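Local coordinates for fiber protein (Snake adenovirus 1, PDB 4UMI), which forms the trimeric head of the spikes that project from the capsid vertices and probably attaches the virion to its host-cell receptor, at residues Val117-Gln122 with Gly146-Pro151; Arg124-Glu127 with Thr132-Thr135; Leu160-Lys165 with Ser202-Glu207. One frame throughout, in Å; residues are numbered along the deposited sequence.

Contact 1: Val117-Gln122 with Gly146-Pro151; sequences VSFAFQ and GPFKAP
Phe148 meets Phe119 across one ring face and Val117 at its edge, with Phe121 farther away, and these approaches carry the contact. Its CG lies anti to the backbone N (chi1 178°), which extends the ring from strand 148-151 toward the start of strand 118-128 in the facing sheet. One face of Phe148 receives Phe119 CD1, which stands 3.5 Å above the plane and over the ring centre. The two planes nevertheless meet at 46° with centroids 4.6 Å apart, so the pair is simply oblique. Val117 comes from the rim: its carbonyl O lies in the plane of the Phe148 ring, 3.4 Å from Phe148 CE1, while Val117 CG1 is 3.9 Å from Phe148 CD1. Phe121 is more distant; Phe148 CE2 sits at the edge of the Phe121 ring, 4.4 Å from Phe121 CE2.

The contact thus joins two antiparallel sheets of a beta sandwich through their inner surfaces. Leu186 and Leu188 of strand 185-190 and Leu111 of strand 101-112 add aliphatic packing around the same rings. No hydrogen bond links the two segments, and the three phenylalanines are buried. The join therefore rests on apolar and aromatic dispersion, probably helped by the carbonyl oxygen of Val117 facing the ring hydrogens of Phe148.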
# COMPACT_ATOMS: atom_id res chain seq x y z
N VAL A 117 14.80 4.31 -19.29
CA VAL A 117 13.74 4.24 -18.28
C VAL A 117 14.38 3.83 -16.97
O VAL A 117 15.21 2.95 -16.97
CB VAL A 117 12.65 3.21 -18.66
CG1 VAL A 117 11.63 3.01 -17.55
CG2 VAL A 117 11.95 3.59 -19.96
N SER A 118 13.95 4.43 -15.88
CA SER A 118 14.49 4.12 -14.58
C SER A 118 13.40 3.81 -13.58
O SER A 118 12.35 4.47 -13.59
CB SER A 118 15.46 5.17 -14.10
OG SER A 118 14.78 6.34 -13.84
N PHE A 119 13.68 2.81 -12.75
CA PHE A 119 12.83 2.42 -11.64
C PHE A 119 13.59 2.49 -10.33
O PHE A 119 14.78 2.22 -10.31
CB PHE A 119 12.33 0.96 -11.77
CG PHE A 119 11.06 0.83 -12.52
CD1 PHE A 119 11.01 0.88 -13.89
CD2 PHE A 119 9.91 0.57 -11.83
CE1 PHE A 119 9.83 0.73 -14.54
CE2 PHE A 119 8.71 0.41 -12.47
CZ PHE A 119 8.67 0.47 -13.84
N ALA A 120 12.90 2.81 -9.24
CA ALA A 120 13.40 2.57 -7.91
C ALA A 120 12.58 1.47 -7.31
O ALA A 120 11.34 1.46 -7.38
CB ALA A 120 13.33 3.81 -7.08
N PHE A 121 13.27 0.51 -6.73
CA PHE A 121 12.67 -0.60 -6.00
C PHE A 121 13.11 -0.52 -4.54
O PHE A 121 14.26 -0.23 -4.26
CB PHE A 121 13.07 -1.93 -6.58
CG PHE A 121 12.50 -2.18 -7.94
CD1 PHE A 121 11.22 -2.65 -8.09
CD2 PHE A 121 13.23 -1.95 -9.08
CE1 PHE A 121 10.69 -2.89 -9.34
CE2 PHE A 121 12.72 -2.18 -10.32
CZ PHE A 121 11.44 -2.61 -10.44
N GLN A 122 12.21 -0.84 -3.62
CA GLN A 122 12.52 -1.00 -2.21
C GLN A 122 12.07 -2.38 -1.79
O GLN A 122 10.96 -2.81 -2.10
CB GLN A 122 11.86 0.09 -1.35
CG GLN A 122 11.91 -0.10 0.15
CD GLN A 122 11.05 0.87 0.87
OE1 GLN A 122 10.17 1.51 0.27
NE2 GLN A 122 11.21 0.94 2.17
N GLY A 146 6.76 -1.24 -22.84
CA GLY A 146 7.02 -2.67 -22.99
C GLY A 146 7.66 -3.13 -21.69
O GLY A 146 7.82 -2.35 -20.75
N PRO A 147 8.02 -4.41 -21.59
CA PRO A 147 8.61 -4.92 -20.35
C PRO A 147 9.88 -4.17 -19.98
O PRO A 147 10.65 -3.76 -20.83
CB PRO A 147 8.86 -6.40 -20.68
CG PRO A 147 7.89 -6.70 -21.78
CD PRO A 147 7.84 -5.46 -22.59
N PHE A 148 10.08 -3.98 -18.69
CA PHE A 148 11.27 -3.36 -18.16
C PHE A 148 12.26 -4.44 -17.71
O PHE A 148 11.90 -5.28 -16.90
CB PHE A 148 10.90 -2.47 -16.97
CG PHE A 148 12.08 -1.82 -16.32
CD1 PHE A 148 12.65 -0.69 -16.88
CD2 PHE A 148 12.63 -2.35 -15.18
CE1 PHE A 148 13.74 -0.08 -16.28
CE2 PHE A 148 13.74 -1.75 -14.60
CZ PHE A 148 14.27 -0.61 -15.14
N LYS A 149 13.47 -4.42 -18.27
CA LYS A 149 14.49 -5.38 -17.94
C LYS A 149 15.77 -4.66 -17.58
O LYS A 149 16.22 -3.78 -18.30
CB LYS A 149 14.75 -6.26 -19.15
CG LYS A 149 13.65 -7.25 -19.41
CD LYS A 149 13.94 -8.15 -20.61
CE LYS A 149 14.24 -9.59 -20.22
NZ LYS A 149 13.02 -10.39 -19.86
N ALA A 150 16.35 -5.06 -16.46
CA ALA A 150 17.60 -4.44 -16.02
C ALA A 150 18.30 -5.30 -14.98
O ALA A 150 17.67 -6.08 -14.27
CB ALA A 150 17.32 -3.08 -15.44
N PRO A 151 19.63 -5.21 -14.93
CA PRO A 151 20.39 -5.93 -13.94
C PRO A 151 20.07 -5.49 -12.53
O PRO A 151 19.93 -4.29 -12.29
CB PRO A 151 21.84 -5.57 -14.26
CG PRO A 151 21.84 -4.94 -15.60
CD PRO A 151 20.48 -4.36 -15.79

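Contact 2: Arg124-Glu127 with Thr132-Thr135; sequences REEE and TKRT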
# COMPACT_ATOMS: atom_id res chain seq x y z
N ARG A 124 11.56 -4.72 1.62
CA ARG A 124 11.40 -4.64 3.06
C ARG A 124 10.97 -5.99 3.60
O ARG A 124 10.16 -6.66 3.00
CB ARG A 124 10.46 -3.51 3.45
CG ARG A 124 10.31 -3.23 4.91
CD ARG A 124 9.15 -2.26 5.09
NE ARG A 124 9.48 -0.89 4.78
CZ ARG A 124 8.60 0.12 4.73
NH1 ARG A 124 7.30 -0.12 4.96
NH2 ARG A 124 9.01 1.36 4.44
N GLU A 125 11.54 -6.39 4.74
CA GLU A 125 11.08 -7.56 5.47
C GLU A 125 10.72 -7.13 6.88
O GLU A 125 11.50 -6.48 7.59
CB GLU A 125 12.12 -8.68 5.48
CG GLU A 125 11.59 -9.89 6.20
CD GLU A 125 12.57 -11.04 6.26
OE1 GLU A 125 12.78 -11.70 5.24
OE2 GLU A 125 13.11 -11.29 7.33
N GLU A 126 9.50 -7.51 7.29
CA GLU A 126 9.03 -7.32 8.67
C GLU A 126 8.84 -8.71 9.27
O GLU A 126 8.35 -9.62 8.59
CB GLU A 126 7.68 -6.57 8.74
CG GLU A 126 7.29 -6.29 10.18
CD GLU A 126 5.87 -5.79 10.44
OE1 GLU A 126 5.13 -5.44 9.52
OE2 GLU A 126 5.47 -5.75 11.62
N GLU A 127 9.20 -8.89 10.52
CA GLU A 127 8.88 -10.09 11.24
C GLU A 127 7.94 -9.70 12.35
O GLU A 127 8.19 -8.73 13.06
CB GLU A 127 10.14 -10.72 11.79
CG GLU A 127 11.09 -11.23 10.71
CD GLU A 127 12.44 -11.59 11.24
OE1 GLU A 127 12.64 -11.63 12.45
OE2 GLU A 127 13.33 -11.83 10.41
N THR A 132 6.38 -13.65 8.80
CA THR A 132 7.28 -12.80 8.06
C THR A 132 6.52 -12.20 6.91
O THR A 132 5.77 -12.89 6.20
CB THR A 132 8.46 -13.62 7.54
OG1 THR A 132 9.12 -14.24 8.65
CG2 THR A 132 9.46 -12.79 6.81
N LYS A 133 6.69 -10.89 6.70
CA LYS A 133 6.10 -10.18 5.57
C LYS A 133 7.23 -9.62 4.74
O LYS A 133 8.09 -8.92 5.25
CB LYS A 133 5.19 -9.03 6.01
CG LYS A 133 4.48 -8.39 4.82
CD LYS A 133 3.40 -7.32 5.08
CE LYS A 133 3.88 -6.15 5.85
NZ LYS A 133 2.75 -5.16 5.90
N ARG A 134 7.26 -9.91 3.45
CA ARG A 134 8.23 -9.35 2.52
C ARG A 134 7.48 -8.49 1.52
O ARG A 134 6.57 -9.00 0.85
CB ARG A 134 9.05 -10.41 1.82
CG ARG A 134 10.06 -11.03 2.77
CD ARG A 134 10.71 -12.27 2.23
NE ARG A 134 11.57 -12.89 3.25
CZ ARG A 134 11.69 -14.20 3.46
NH1 ARG A 134 11.00 -15.09 2.74
NH2 ARG A 134 12.50 -14.65 4.42
N THR A 135 7.84 -7.23 1.44
CA THR A 135 7.19 -6.27 0.55
C THR A 135 8.17 -5.69 -0.46
O THR A 135 9.26 -5.24 -0.10
CB THR A 135 6.57 -5.11 1.34
OG1 THR A 135 5.69 -5.60 2.36
CG2 THR A 135 5.80 -4.16 0.45
O HOH W 1 13.74 -13.88 7.33
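Glu125 sets CG anti to its amide nitrogen (chi1 -178°) and runs on extended, whereas Arg134 sets CG opposite its carbonyl carbon (chi1 -73°); these choices lay the two chains side by side, pointing the same way, over one surface of a beta hairpin. Strands 118-128 and 131-140 form this antiparallel hairpin of the fiber head. Arg124 with Thr135 and Glu126 with Lys133 are its hydrogen-bonded pairs here, each closed by two backbone bonds, such as Lys133 N to Glu126 O at 2.8 Å. Glu125-Arg134, between them, and Glu127-Thr132, next toward the turn, are non-hydrogen-bonded pairs.

The salt bridge is made by one carboxylate oxygen. Arg134 NE donates to Glu125 OE1 at 2.6 Å, and Arg134 NH2 adds a weak bond to the same oxygen at 3.1 Å. OE1 lies at the edge of the guanidinium, in its plane, but the NE donor reaches the anti side of OE1, tilted out of the carboxylate plane, and the two group planes are 46° apart, so this is no coplanar two-oxygen pairing. Thr132 CG2 packs against the carboxylate stem, 3.6 Å from Glu125 CD, and also lies over one guanidinium face, toward its rim.

The surface bearing Glu126 and Lys133 serves the trimer instead. Glu126 OE1 forms a salt bridge with Arg124 of the third subunit, and Lys133 NZ bonds to Gln122 of that subunit. Back on the Glu125 surface, Ser104 OG bonds Glu125 OE2, and water 1 donates to Glu125 OE2 at 2.7 Å while accepting from Arg134 NH2 at 3.3 Å, bridging the second carboxylate oxygen to the guanidinium.

Contact 3: Leu160-Lys165 with Ser202-Glu207; sequences LTAHPK and SFYLTE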
# COMPACT_ATOMS: atom_id res chain seq x y z
N LEU A 160 14.00 -11.19 -4.24
CA LEU A 160 12.94 -11.43 -5.23
C LEU A 160 12.72 -12.93 -5.49
O LEU A 160 11.58 -13.38 -5.69
CB LEU A 160 13.25 -10.72 -6.52
CG LEU A 160 13.15 -9.20 -6.42
CD1 LEU A 160 13.67 -8.56 -7.68
CD2 LEU A 160 11.73 -8.72 -6.14
N THR A 161 13.79 -13.73 -5.46
CA THR A 161 13.70 -15.14 -5.80
C THR A 161 13.03 -15.91 -4.67
O THR A 161 12.50 -17.00 -4.88
CB THR A 161 15.08 -15.73 -6.08
OG1 THR A 161 15.86 -15.70 -4.90
CG2 THR A 161 15.76 -15.03 -7.19
N ALA A 162 13.04 -15.35 -3.46
CA ALA A 162 12.45 -16.03 -2.31
C ALA A 162 10.91 -16.20 -2.35
O ALA A 162 10.34 -17.01 -1.62
CB ALA A 162 12.88 -15.35 -1.01
N HIS A 163 10.24 -15.46 -3.22
CA HIS A 163 8.79 -15.47 -3.22
C HIS A 163 8.32 -16.86 -3.54
O HIS A 163 8.87 -17.50 -4.40
CB HIS A 163 8.32 -14.50 -4.29
CG HIS A 163 6.87 -14.15 -4.22
ND1 HIS A 163 5.86 -15.04 -4.54
CD2 HIS A 163 6.26 -12.99 -3.88
CE1 HIS A 163 4.69 -14.44 -4.38
NE2 HIS A 163 4.91 -13.20 -4.00
N PRO A 164 7.25 -17.32 -2.87
CA PRO A 164 6.83 -18.71 -3.04
C PRO A 164 6.43 -19.04 -4.47
O PRO A 164 6.39 -20.21 -4.83
CB PRO A 164 5.66 -18.87 -2.05
CG PRO A 164 5.37 -17.52 -1.51
CD PRO A 164 6.55 -16.65 -1.76
N LYS A 165 6.13 -18.05 -5.29
CA LYS A 165 5.75 -18.30 -6.69
C LYS A 165 6.86 -17.94 -7.67
O LYS A 165 6.73 -18.17 -8.86
CB LYS A 165 4.45 -17.53 -6.99
CG LYS A 165 3.33 -18.06 -6.11
CD LYS A 165 2.16 -17.11 -5.98
CE LYS A 165 0.87 -17.88 -5.74
NZ LYS A 165 0.28 -18.40 -7.00
N SER A 202 3.85 -4.98 -3.62
CA SER A 202 3.42 -6.37 -3.63
C SER A 202 4.06 -7.04 -2.44
O SER A 202 5.26 -6.88 -2.27
CB SER A 202 3.92 -7.02 -4.93
OG SER A 202 3.63 -8.41 -5.03
N PHE A 203 3.30 -7.78 -1.66
CA PHE A 203 3.87 -8.46 -0.50
C PHE A 203 3.40 -9.90 -0.42
O PHE A 203 2.40 -10.29 -1.00
CB PHE A 203 3.63 -7.71 0.83
CG PHE A 203 2.18 -7.57 1.24
CD1 PHE A 203 1.55 -8.56 1.95
CD2 PHE A 203 1.45 -6.43 0.89
CE1 PHE A 203 0.22 -8.43 2.32
CE2 PHE A 203 0.16 -6.30 1.29
CZ PHE A 203 -0.46 -7.29 1.99
N TYR A 204 4.15 -10.69 0.34
CA TYR A 204 3.65 -11.98 0.78
C TYR A 204 3.91 -12.08 2.27
O TYR A 204 4.82 -11.47 2.82
CB TYR A 204 4.12 -13.21 0.04
CG TYR A 204 5.56 -13.53 0.23
CD1 TYR A 204 6.57 -12.92 -0.52
CD2 TYR A 204 5.95 -14.53 1.08
CE1 TYR A 204 7.91 -13.27 -0.39
CE2 TYR A 204 7.27 -14.90 1.19
CZ TYR A 204 8.26 -14.27 0.47
OH TYR A 204 9.60 -14.64 0.57
N LEU A 205 3.04 -12.81 2.93
CA LEU A 205 3.01 -12.86 4.38
C LEU A 205 2.81 -14.29 4.69
O LEU A 205 1.83 -14.87 4.18
CB LEU A 205 1.82 -11.95 4.89
CG LEU A 205 1.36 -11.90 6.33
CD1 LEU A 205 2.46 -11.34 7.16
CD2 LEU A 205 0.08 -11.10 6.47
N THR A 206 3.73 -14.88 5.46
CA THR A 206 3.73 -16.29 5.72
C THR A 206 4.20 -16.61 7.15
O THR A 206 4.94 -15.84 7.78
CB THR A 206 4.65 -17.01 4.74
OG1 THR A 206 4.55 -18.42 4.93
CG2 THR A 206 6.08 -16.61 4.92
N GLU A 207 3.77 -17.77 7.65
CA GLU A 207 4.15 -18.32 8.95
C GLU A 207 5.28 -19.33 8.81
O GLU A 207 5.76 -19.86 9.81
CB GLU A 207 2.97 -19.08 9.55
CG GLU A 207 2.23 -18.31 10.59
CD GLU A 207 1.24 -19.16 11.33
OE1 GLU A 207 0.36 -19.79 10.69
OE2 GLU A 207 1.33 -19.18 12.57
O HOH W 2 3.18 -10.85 -3.59
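The rings of His163 and Tyr204 meet edge to face, with the edge of Tyr204 directed at one face of the imidazole. Their planes are 61° apart and their centroids 4.7 Å, and the closest atoms are His163 CD2 and Tyr204 CD1 at 3.4 Å. Pro164 lies over one face of the tyrosine: its CD makes a CH-pi contact 3.5 Å from the Tyr204 ring centroid, only 10° off the normal. The turn after helix 154-161 is thereby packed onto strand 198-206, which is outermost within this subunit in one sheet of the beta sandwich.

Tyr204 reaches this place with CG wedged between its backbone N and carbonyl carbon (chi1 69°), and its ring passes His163 until the hydroxyl end comes beside Ala162, with Ala162 CB 3.7 Å from Tyr204 OH. The hydroxyl's stronger partner is Arg134 NH1 on the adjacent strand. Tyr139 of the third subunit also packs on Tyr204, so the contact borders the trimer interface.

The imidazole's rotation is fixed at both nitrogens. Lys165 N donates to His163 ND1 at 3.1 Å, almost exactly in the ring plane, which identifies ND1 as an acceptor. Trp168 makes a further edge-to-face contact with this ring. At the other nitrogen, water 2 lies in the imidazole plane, 2.9 Å from His163 NE2, and it donates both to Ser202 OG at 2.9 Å and to Phe203 O at 2.8 Å.

From the N terminus, strand 101-112 leads into 117-122, the first half of contact 1. Strand 118-128, on which 117-122 lies, continues into 124-127, and contact 2 closes its short hairpin at 132-135 before contact 1 closes its longer loop at 146-151; contact 2 therefore lies wholly within contact 1 along the chain. Contact 3 follows in series, opening at 160-165 and closing at 202-207 near the C terminus. Contact 1 joins the two sheets, contact 2 neighbouring strands of one sheet, and contact 3 the post-helix turn to that sheet's outermost strand within this subunit. Contacts 2 and 3 adjoin, through Thr132 N and Thr206 O, whereas contact 1 lies on the opposite side of the chain's centre from both.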